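Stromal cell-derived factor 2-like protein (Arabidopsis thaliana, PDB 3MAL) takes part in protein quality control and the unfolded protein response of the endoplasmic reticulum, in a complex with ERDJ3B and BIP1 that immune receptor accumulation requires. Local coordinates at residues L129-S134 with Q140-R145. Residues are numbered along the deposited sequence; the frame is centred on the assembly and turned at random.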
loop_
_atom_site.group_PDB
_atom_site.type_symbol
_atom_site.label_atom_id
_atom_site.label_comp_id
_atom_site.label_asym_id
_atom_site.label_seq_id
_atom_site.Cartn_x
_atom_site.Cartn_y
_atom_site.Cartn_z
ATOM N N LEU A 129 -1.458 10.090 -1.207
ATOM C CA LEU A 129 -0.012 10.062 -1.425
ATOM C C LEU A 129 0.604 11.378 -0.944
ATOM O O LEU A 129 0.164 12.468 -1.334
ATOM C CB LEU A 129 0.364 9.821 -2.891
ATOM C CG LEU A 129 1.883 9.924 -3.137
ATOM C CD1 LEU A 129 2.631 8.632 -2.722
ATOM C CD2 LEU A 129 2.163 10.255 -4.583
ATOM N N ILE A 130 1.616 11.264 -0.096
ATOM C CA ILE A 130 2.296 12.435 0.450
ATOM C C ILE A 130 3.767 12.304 0.123
ATOM O O ILE A 130 4.448 11.420 0.651
ATOM C CB ILE A 130 2.087 12.538 1.978
ATOM C CG1 ILE A 130 0.578 12.607 2.288
ATOM C CG2 ILE A 130 2.795 13.777 2.537
ATOM C CD1 ILE A 130 0.226 12.491 3.760
ATOM N N ILE A 131 4.254 13.139 -0.784
ATOM C CA ILE A 131 5.665 13.067 -1.138
ATOM C C ILE A 131 6.457 13.899 -0.142
ATOM O O ILE A 131 6.158 15.070 0.068
ATOM C CB ILE A 131 5.939 13.535 -2.582
ATOM C CG1 ILE A 131 5.126 12.701 -3.585
ATOM C CG2 ILE A 131 7.445 13.462 -2.903
ATOM C CD1 ILE A 131 5.213 13.246 -5.011
ATOM N N GLU A 132 7.486 13.300 0.447
ATOM C CA GLU A 132 8.179 13.966 1.545
ATOM C C GLU A 132 8.939 15.256 1.181
ATOM O O GLU A 132 8.797 16.274 1.875
ATOM C CB GLU A 132 9.016 12.968 2.359
ATOM C CG GLU A 132 8.114 12.166 3.290
ATOM C CD GLU A 132 7.328 13.073 4.238
ATOM O OE1 GLU A 132 7.964 14.020 4.768
ATOM O OE2 GLU A 132 6.095 12.862 4.439
ATOM N N GLY A 133 9.690 15.247 0.085
ATOM C CA GLY A 133 10.314 16.490 -0.407
ATOM C C GLY A 133 9.351 17.451 -1.112
ATOM O O GLY A 133 8.127 17.368 -0.959
ATOM N N SER A 134 9.915 18.381 -1.881
ATOM C CA SER A 134 9.127 19.330 -2.668
ATOM C C SER A 134 8.741 18.739 -4.036
ATOM O O SER A 134 8.158 19.455 -4.871
ATOM C CB SER A 134 9.916 20.629 -2.865
ATOM O OG SER A 134 11.132 20.343 -3.545
ATOM N N GLN A 140 9.936 6.693 -8.820
ATOM C CA GLN A 140 10.613 5.564 -8.215
ATOM C C GLN A 140 11.727 6.026 -7.271
ATOM O O GLN A 140 12.431 6.988 -7.555
ATOM C CB GLN A 140 11.187 4.667 -9.307
ATOM C CG GLN A 140 11.929 3.481 -8.771
ATOM C CD GLN A 140 12.475 2.592 -9.879
ATOM O OE1 GLN A 140 11.760 1.763 -10.439
ATOM N NE2 GLN A 140 13.765 2.738 -10.165
ATOM N N ASP A 141 11.870 5.348 -6.148
ATOM C CA ASP A 141 12.854 5.694 -5.136
ATOM C C ASP A 141 12.644 6.969 -4.380
ATOM O O ASP A 141 13.489 7.272 -3.561
ATOM C CB ASP A 141 14.294 5.746 -5.674
ATOM C CG ASP A 141 14.692 4.486 -6.335
ATOM O OD1 ASP A 141 14.862 4.495 -7.570
ATOM O OD2 ASP A 141 14.817 3.467 -5.630
ATOM N N GLN A 142 11.586 7.745 -4.594
ATOM C CA GLN A 142 11.468 8.930 -3.714
ATOM C C GLN A 142 10.733 8.560 -2.438
ATOM O O GLN A 142 9.901 7.659 -2.429
ATOM C CB GLN A 142 10.841 10.192 -4.367
ATOM C CG GLN A 142 9.564 9.926 -4.927
ATOM C CD GLN A 142 8.731 11.121 -5.316
ATOM O OE1 GLN A 142 9.178 12.195 -5.788
ATOM N NE2 GLN A 142 7.489 10.892 -5.215
ATOM N N ARG A 143 11.015 9.281 -1.363
ATOM C CA ARG A 143 10.446 8.963 -0.065
ATOM C C ARG A 143 9.024 9.501 -0.001
ATOM O O ARG A 143 8.779 10.679 -0.315
ATOM C CB ARG A 143 11.327 9.573 1.023
ATOM C CG ARG A 143 12.754 8.991 1.032
ATOM C CD ARG A 143 13.728 9.854 1.833
ATOM N NE ARG A 143 13.830 9.353 3.200
ATOM C CZ ARG A 143 13.292 9.928 4.270
ATOM N NH1 ARG A 143 12.609 11.066 4.152
ATOM N NH2 ARG A 143 13.448 9.365 5.465
ATOM N N VAL A 144 8.081 8.627 0.359
ATOM C CA VAL A 144 6.655 8.999 0.398
ATOM C C VAL A 144 6.008 8.382 1.634
ATOM O O VAL A 144 6.557 7.465 2.261
ATOM C CB VAL A 144 5.857 8.518 -0.887
ATOM C CG1 VAL A 144 6.488 9.068 -2.170
ATOM C CG2 VAL A 144 5.762 6.968 -0.953
ATOM N N ARG A 145 4.831 8.891 1.974
ATOM C CA ARG A 145 3.965 8.242 2.965
ATOM C C ARG A 145 2.649 8.029 2.253
ATOM O O ARG A 145 2.358 8.729 1.278
ATOM C CB ARG A 145 3.761 9.136 4.196
ATOM C CG ARG A 145 5.044 9.421 4.975
ATOM C CD ARG A 145 4.784 10.128 6.331
ATOM N NE ARG A 145 5.932 10.976 6.684
ATOM C CZ ARG A 145 6.956 10.609 7.445
ATOM N NH1 ARG A 145 7.012 9.414 7.987
ATOM N NH2 ARG A 145 7.917 11.466 7.684
HETATM O O HOH W 1 10.634 12.855 -1.250
#
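I130 and R145 face each other as an antiparallel hydrogen-bonded pair, the amide N of I130 lying 3.0 Å from O of R145 and the amide N of R145 2.9 Å from O of I130. Two residues along, past the non-hydrogen-bonded pair I131 and V144, E132 N donates to R143 O (3.0 Å), and a water accepting from G133 N donates to that same oxygen, carrying the ladder past the last strand residue. E132, just past the end of the strand, suits its place because its acid offers a counter-charge to R145; a turn at chi2 (-58°) brings the carboxylate to it. R145 stays extended from CG to NE, and its NE reaches E132 OE2 at 2.9 Å in a salt bridge. The bond is bent (138° at the hydrogen) and meets OE2 from above the carboxylate, whose plane stands 72° from the guanidinium. R145 NH1 is held by K179 O and N182 OD1, which probably help to fix the group's rotation.

The other face is largely apolar. L129 CD1 lies 3.7 Å from V144 CB, and I131 CG1 is 4.1 Å from V144 CG1; the Q142 side chain also packs against I131. Branched V144 and I131 suit buried strand positions, and W138 covers both L129 and V144. Farther out, R143 turns to a salt bridge with E29. The segments form the loop end of a beta hairpin, strands 127-131 and 143-148, within the six-stranded barrel of the beta-trefoil fold characteristic of MIR domains.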